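Local coordinates for interpain A (Prevotella intermedia, PDB 3BB7), which is probably a cysteine protease of the C10 family, captured here as a proenzyme fragment with its predicted catalytic nucleophile substituted, at residues A[241-255]-A[267-280]. The protein carries 1 engineered substitution. Residues are numbered along the deposited sequence; the frame is centred on the assembly and turned at random. Where two conformers were deposited one is given.
Sequences VFSELTKGHPLIYGG and HAFVIDGYNKAGLV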
loop_
_atom_site.group_PDB
_atom_site.type_symbol
_atom_site.label_atom_id
_atom_site.label_comp_id
_atom_site.label_asym_id
_atom_site.label_seq_id
_atom_site.Cartn_x
_atom_site.Cartn_y
_atom_site.Cartn_z
ATOM N N VAL A 241 12.786 -2.272 -6.915
ATOM C CA VAL A 241 11.648 -3.153 -6.650
ATOM C C VAL A 241 12.009 -4.631 -6.870
ATOM O O VAL A 241 11.786 -5.480 -5.970
ATOM C CB VAL A 241 10.427 -2.767 -7.494
ATOM C CG1 VAL A 241 9.284 -3.787 -7.283
ATOM C CG2 VAL A 241 9.953 -1.328 -7.109
ATOM N N PHE A 242 12.587 -4.960 -8.023
ATOM C CA PHE A 242 12.931 -6.374 -8.283
ATOM C C PHE A 242 13.952 -6.929 -7.313
ATOM O O PHE A 242 13.835 -8.070 -6.863
ATOM C CB PHE A 242 13.405 -6.591 -9.713
ATOM C CG PHE A 242 12.431 -6.142 -10.771
ATOM C CD1 PHE A 242 11.047 -6.350 -10.638
ATOM C CD2 PHE A 242 12.924 -5.524 -11.923
ATOM C CE1 PHE A 242 10.164 -5.933 -11.660
ATOM C CE2 PHE A 242 12.071 -5.110 -12.950
ATOM C CZ PHE A 242 10.687 -5.316 -12.827
ATOM N N SER A 243 14.969 -6.132 -6.997
ATOM C CA SER A 243 16.003 -6.574 -6.078
ATOM C C SER A 243 15.437 -6.819 -4.667
ATOM O O SER A 243 15.775 -7.844 -4.004
ATOM C CB SER A 243 17.214 -5.643 -6.103
ATOM O OG SER A 243 16.903 -4.373 -5.585
ATOM N N GLU A 244 14.578 -5.914 -4.197
ATOM C CA GLU A 244 14.060 -6.071 -2.854
ATOM C C GLU A 244 13.128 -7.284 -2.787
ATOM O O GLU A 244 13.175 -8.067 -1.853
ATOM C CB GLU A 244 13.325 -4.816 -2.409
ATOM C CG GLU A 244 14.247 -3.679 -2.107
ATOM C CD GLU A 244 15.002 -3.832 -0.824
ATOM O OE1 GLU A 244 14.681 -4.714 0.008
ATOM O OE2 GLU A 244 15.932 -3.024 -0.635
ATOM N N LEU A 245 12.274 -7.449 -3.788
ATOM C CA LEU A 245 11.352 -8.595 -3.741
ATOM C C LEU A 245 12.064 -9.929 -3.929
ATOM O O LEU A 245 11.663 -10.936 -3.323
ATOM C CB LEU A 245 10.166 -8.400 -4.716
ATOM C CG LEU A 245 8.975 -7.576 -4.125
ATOM C CD1 LEU A 245 8.289 -8.289 -2.933
ATOM C CD2 LEU A 245 9.380 -6.193 -3.710
ATOM N N THR A 246 13.110 -9.947 -4.766
ATOM C CA THR A 246 13.943 -11.142 -4.909
ATOM C C THR A 246 14.481 -11.598 -3.549
ATOM O O THR A 246 14.676 -12.796 -3.299
ATOM C CB THR A 246 15.128 -10.828 -5.830
ATOM O OG1 THR A 246 14.654 -10.738 -7.177
ATOM C CG2 THR A 246 16.221 -11.912 -5.751
ATOM N N LYS A 247 14.806 -10.636 -2.695
ATOM C CA LYS A 247 15.292 -10.902 -1.353
ATOM C C LYS A 247 14.183 -11.241 -0.350
ATOM O O LYS A 247 14.473 -11.474 0.831
ATOM C CB LYS A 247 16.059 -9.686 -0.827
ATOM C CG LYS A 247 17.283 -9.314 -1.642
ATOM C CD LYS A 247 17.833 -7.953 -1.227
ATOM C CE LYS A 247 18.938 -7.477 -2.173
ATOM N NZ LYS A 247 19.968 -8.525 -2.475
ATOM N N GLY A 248 12.931 -11.246 -0.801
ATOM C CA GLY A 248 11.793 -11.556 0.073
ATOM C C GLY A 248 11.405 -10.390 0.977
ATOM O O GLY A 248 10.975 -10.604 2.132
ATOM N N HIS A 249 11.558 -9.160 0.465
ATOM C CA HIS A 249 11.212 -7.971 1.231
ATOM C C HIS A 249 10.049 -7.196 0.634
ATOM O O HIS A 249 10.245 -6.403 -0.300
ATOM C CB HIS A 249 12.398 -7.008 1.283
ATOM C CG HIS A 249 13.653 -7.594 1.851
ATOM N ND1 HIS A 249 14.880 -7.006 1.643
ATOM C CD2 HIS A 249 13.876 -8.676 2.633
ATOM C CE1 HIS A 249 15.816 -7.710 2.264
ATOM N NE2 HIS A 249 15.235 -8.726 2.879
ATOM N N PRO A 250 8.830 -7.382 1.174
ATOM C CA PRO A 250 7.698 -6.594 0.672
ATOM C C PRO A 250 7.949 -5.133 0.991
ATOM O O PRO A 250 8.633 -4.815 2.000
ATOM C CB PRO A 250 6.513 -7.111 1.477
ATOM C CG PRO A 250 6.958 -8.410 2.122
ATOM C CD PRO A 250 8.462 -8.326 2.246
ATOM N N LEU A 251 7.430 -4.247 0.137
ATOM C CA LEU A 251 7.702 -2.809 0.201
ATOM C C LEU A 251 6.485 -1.967 0.553
ATOM O O LEU A 251 5.456 -2.103 -0.083
ATOM C CB LEU A 251 8.254 -2.302 -1.136
ATOM C CG LEU A 251 9.570 -2.964 -1.584
ATOM C CD1 LEU A 251 9.898 -2.576 -2.998
ATOM C CD2 LEU A 251 10.687 -2.544 -0.676
ATOM N N ILE A 252 6.611 -1.098 1.548
ATOM C CA ILE A 252 5.583 -0.104 1.833
ATOM C C ILE A 252 5.714 0.972 0.748
ATOM O O ILE A 252 6.825 1.479 0.501
ATOM C CB ILE A 252 5.865 0.516 3.221
ATOM C CG1 ILE A 252 5.818 -0.576 4.309
ATOM C CG2 ILE A 252 4.907 1.685 3.514
ATOM C CD1 ILE A 252 6.431 -0.154 5.649
ATOM N N TYR A 253 4.619 1.315 0.065
ATOM C CA TYR A 253 4.690 2.181 -1.110
ATOM C C TYR A 253 3.504 3.148 -1.074
ATOM O O TYR A 253 2.399 2.762 -0.704
ATOM C CB TYR A 253 4.582 1.288 -2.342
ATOM C CG TYR A 253 5.035 1.862 -3.683
ATOM C CD1 TYR A 253 6.262 1.496 -4.229
ATOM C CD2 TYR A 253 4.240 2.772 -4.390
ATOM C CE1 TYR A 253 6.672 1.971 -5.461
ATOM C CE2 TYR A 253 4.639 3.267 -5.644
ATOM C CZ TYR A 253 5.867 2.869 -6.170
ATOM O OH TYR A 253 6.260 3.339 -7.416
ATOM N N GLY A 254 3.699 4.404 -1.465
ATOM C CA GLY A 254 2.558 5.310 -1.494
ATOM C C GLY A 254 2.996 6.747 -1.558
ATOM O O GLY A 254 4.150 7.054 -1.880
ATOM N N GLY A 255 2.085 7.649 -1.230
ATOM C CA GLY A 255 2.393 9.076 -1.303
ATOM C C GLY A 255 1.189 9.927 -0.983
ATOM O O GLY A 255 0.101 9.410 -0.748
ATOM N N HIS A 267 -2.393 7.821 -0.230
ATOM C CA HIS A 267 -2.565 6.466 -0.683
ATOM C C HIS A 267 -1.336 5.709 -0.228
ATOM O O HIS A 267 -0.220 6.249 -0.174
ATOM C CB HIS A 267 -2.675 6.402 -2.220
ATOM C CG HIS A 267 -1.800 7.385 -2.928
ATOM N ND1 HIS A 267 -0.610 7.042 -3.538
ATOM C CD2 HIS A 267 -1.955 8.715 -3.125
ATOM C CE1 HIS A 267 -0.054 8.130 -4.049
ATOM N NE2 HIS A 267 -0.859 9.155 -3.821
ATOM N N ALA A 268 -1.511 4.447 0.098
ATOM C CA ALA A 268 -0.366 3.600 0.412
ATOM C C ALA A 268 -0.804 2.163 0.332
ATOM O O ALA A 268 -1.978 1.841 0.509
ATOM C CB ALA A 268 0.233 3.928 1.819
ATOM N N PHE A 269 0.153 1.297 0.040
ATOM C CA PHE A 269 -0.142 -0.083 -0.211
ATOM C C PHE A 269 1.159 -0.838 -0.079
ATOM O O PHE A 269 2.222 -0.231 0.159
ATOM C CB PHE A 269 -0.803 -0.276 -1.596
ATOM C CG PHE A 269 -0.067 0.377 -2.758
ATOM C CD1 PHE A 269 0.941 -0.303 -3.467
ATOM C CD2 PHE A 269 -0.417 1.656 -3.173
ATOM C CE1 PHE A 269 1.577 0.296 -4.565
ATOM C CE2 PHE A 269 0.223 2.251 -4.285
ATOM C CZ PHE A 269 1.218 1.576 -4.946
ATOM N N VAL A 270 1.078 -2.155 -0.229
ATOM C CA VAL A 270 2.265 -2.997 -0.164
ATOM C C VAL A 270 2.527 -3.626 -1.531
ATOM O O VAL A 270 1.591 -4.168 -2.159
ATOM C CB VAL A 270 2.159 -4.109 0.919
ATOM C CG1 VAL A 270 3.445 -4.933 0.990
ATOM C CG2 VAL A 270 1.813 -3.471 2.256
ATOM N N ILE A 271 3.782 -3.557 -1.987
ATOM C CA ILE A 271 4.198 -4.388 -3.140
ATOM C C ILE A 271 4.797 -5.640 -2.558
ATOM O O ILE A 271 5.809 -5.595 -1.828
ATOM C CB ILE A 271 5.233 -3.690 -4.055
ATOM C CG1 ILE A 271 4.589 -2.445 -4.714
ATOM C CG2 ILE A 271 5.828 -4.706 -5.098
ATOM C CD1 ILE A 271 5.616 -1.586 -5.431
ATOM N N ASP A 272 4.208 -6.773 -2.901
ATOM C CA ASP A 272 4.629 -8.026 -2.308
ATOM C C ASP A 272 4.948 -9.114 -3.313
ATOM O O ASP A 272 4.960 -10.294 -2.976
ATOM C CB ASP A 272 3.627 -8.505 -1.247
ATOM C CG ASP A 272 2.309 -8.934 -1.816
ATOM O OD1 ASP A 272 1.563 -9.614 -1.070
ATOM O OD2 ASP A 272 1.997 -8.619 -2.998
ATOM N N GLY A 273 5.289 -8.709 -4.532
ATOM C CA GLY A 273 5.741 -9.696 -5.539
ATOM C C GLY A 273 5.809 -9.015 -6.893
ATOM O O GLY A 273 5.482 -7.820 -7.030
ATOM N N TYR A 274 6.159 -9.792 -7.910
ATOM C CA TYR A 274 6.132 -9.327 -9.295
ATOM C C TYR A 274 6.097 -10.529 -10.197
ATOM O O TYR A 274 6.482 -11.631 -9.788
ATOM C CB TYR A 274 7.331 -8.446 -9.642
ATOM C CG TYR A 274 8.710 -9.067 -9.491
ATOM C CD1 TYR A 274 9.460 -8.888 -8.334
ATOM C CD2 TYR A 274 9.271 -9.830 -10.518
ATOM C CE1 TYR A 274 10.715 -9.452 -8.212
ATOM C CE2 TYR A 274 10.527 -10.393 -10.399
ATOM C CZ TYR A 274 11.256 -10.174 -9.250
ATOM O OH TYR A 274 12.504 -10.722 -9.122
ATOM N N ASN A 275 5.601 -10.317 -11.412
ATOM C CA ASN A 275 5.560 -11.411 -12.378
ATOM C C ASN A 275 6.627 -11.230 -13.455
ATOM O O ASN A 275 7.390 -10.245 -13.442
ATOM C CB ASN A 275 4.131 -11.660 -12.934
ATOM C CG ASN A 275 3.614 -10.567 -13.856
ATOM O OD1 ASN A 275 4.350 -9.688 -14.301
ATOM N ND2 ASN A 275 2.300 -10.615 -14.142
ATOM N N LYS A 276 6.705 -12.190 -14.377
ATOM C CA LYS A 276 7.726 -12.149 -15.412
ATOM C C LYS A 276 7.618 -10.952 -16.346
ATOM O O LYS A 276 8.612 -10.521 -16.914
ATOM C CB LYS A 276 7.683 -13.442 -16.219
ATOM C CG LYS A 276 8.083 -14.612 -15.409
ATOM C CD LYS A 276 8.099 -15.835 -16.306
ATOM C CE LYS A 276 8.605 -17.053 -15.576
ATOM N NZ LYS A 276 8.370 -18.284 -16.432
ATOM N N ALA A 277 6.402 -10.425 -16.519
ATOM C CA ALA A 277 6.189 -9.280 -17.354
ATOM C C ALA A 277 6.357 -7.953 -16.605
ATOM O O ALA A 277 6.137 -6.887 -17.178
ATOM C CB ALA A 277 4.814 -9.379 -17.963
ATOM N N GLY A 278 6.786 -8.016 -15.341
ATOM C CA GLY A 278 7.129 -6.817 -14.588
ATOM C C GLY A 278 5.964 -6.165 -13.854
ATOM O O GLY A 278 6.165 -5.149 -13.181
ATOM N N LEU A 279 4.739 -6.702 -13.983
ATOM C CA LEU A 279 3.647 -6.227 -13.086
ATOM C C LEU A 279 3.963 -6.559 -11.631
ATOM O O LEU A 279 4.595 -7.583 -11.335
ATOM C CB LEU A 279 2.297 -6.850 -13.466
ATOM C CG LEU A 279 1.625 -6.246 -14.700
ATOM C CD1 LEU A 279 2.382 -6.580 -15.959
ATOM C CD2 LEU A 279 0.186 -6.751 -14.743
ATOM N N VAL A 280 3.539 -5.696 -10.712
ATOM C CA VAL A 280 3.808 -5.942 -9.293
ATOM C C VAL A 280 2.549 -6.437 -8.580
ATOM O O VAL A 280 1.431 -5.998 -8.894
ATOM C CB VAL A 280 4.394 -4.692 -8.610
ATOM C CG1 VAL A 280 5.775 -4.396 -9.177
ATOM C CG2 VAL A 280 3.459 -3.469 -8.766
#
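Y253 lies between F269 and I271 on one face of an antiparallel hairpin. Its CG stands anti to the backbone N (chi1 -162°), which sets the ring beside that of F269, centroids 5.2 Å apart and barely overlapping. Y253 CD2 meets F269 CZ at 3.3 Å, and Y253 CD1 touches I271 CD1 at 3.4 Å. Six backbone hydrogen bonds join the pairs L251–I271, Y253–F269 and G255–H267. G254 brings its CA within 3.9 Å of A268 CA, closeness that leaves no room for a side chain. The carbonyl O of G255 sits over the centre of the ring of H267, the predicted proton acceptor, whose NE2 bonds E310. Beyond the strand pairing, the helix end crosses at 89°: F242 turns its edge to the face of Y274, and L245 CD1 lies 3.4 Å from G273 N, a buried amide lacking a polar partner. Toward solvent the contact thins to partly exposed T246, whose OG1 bonds back to F242 O from above the carbonyl plane and also pairs with A83 N. The hairpin continues the sheet between strands 280-283 and 312-315; helix 116-128 covers the I252 and V270 face, while helix 49-68 packs on H267 and F269.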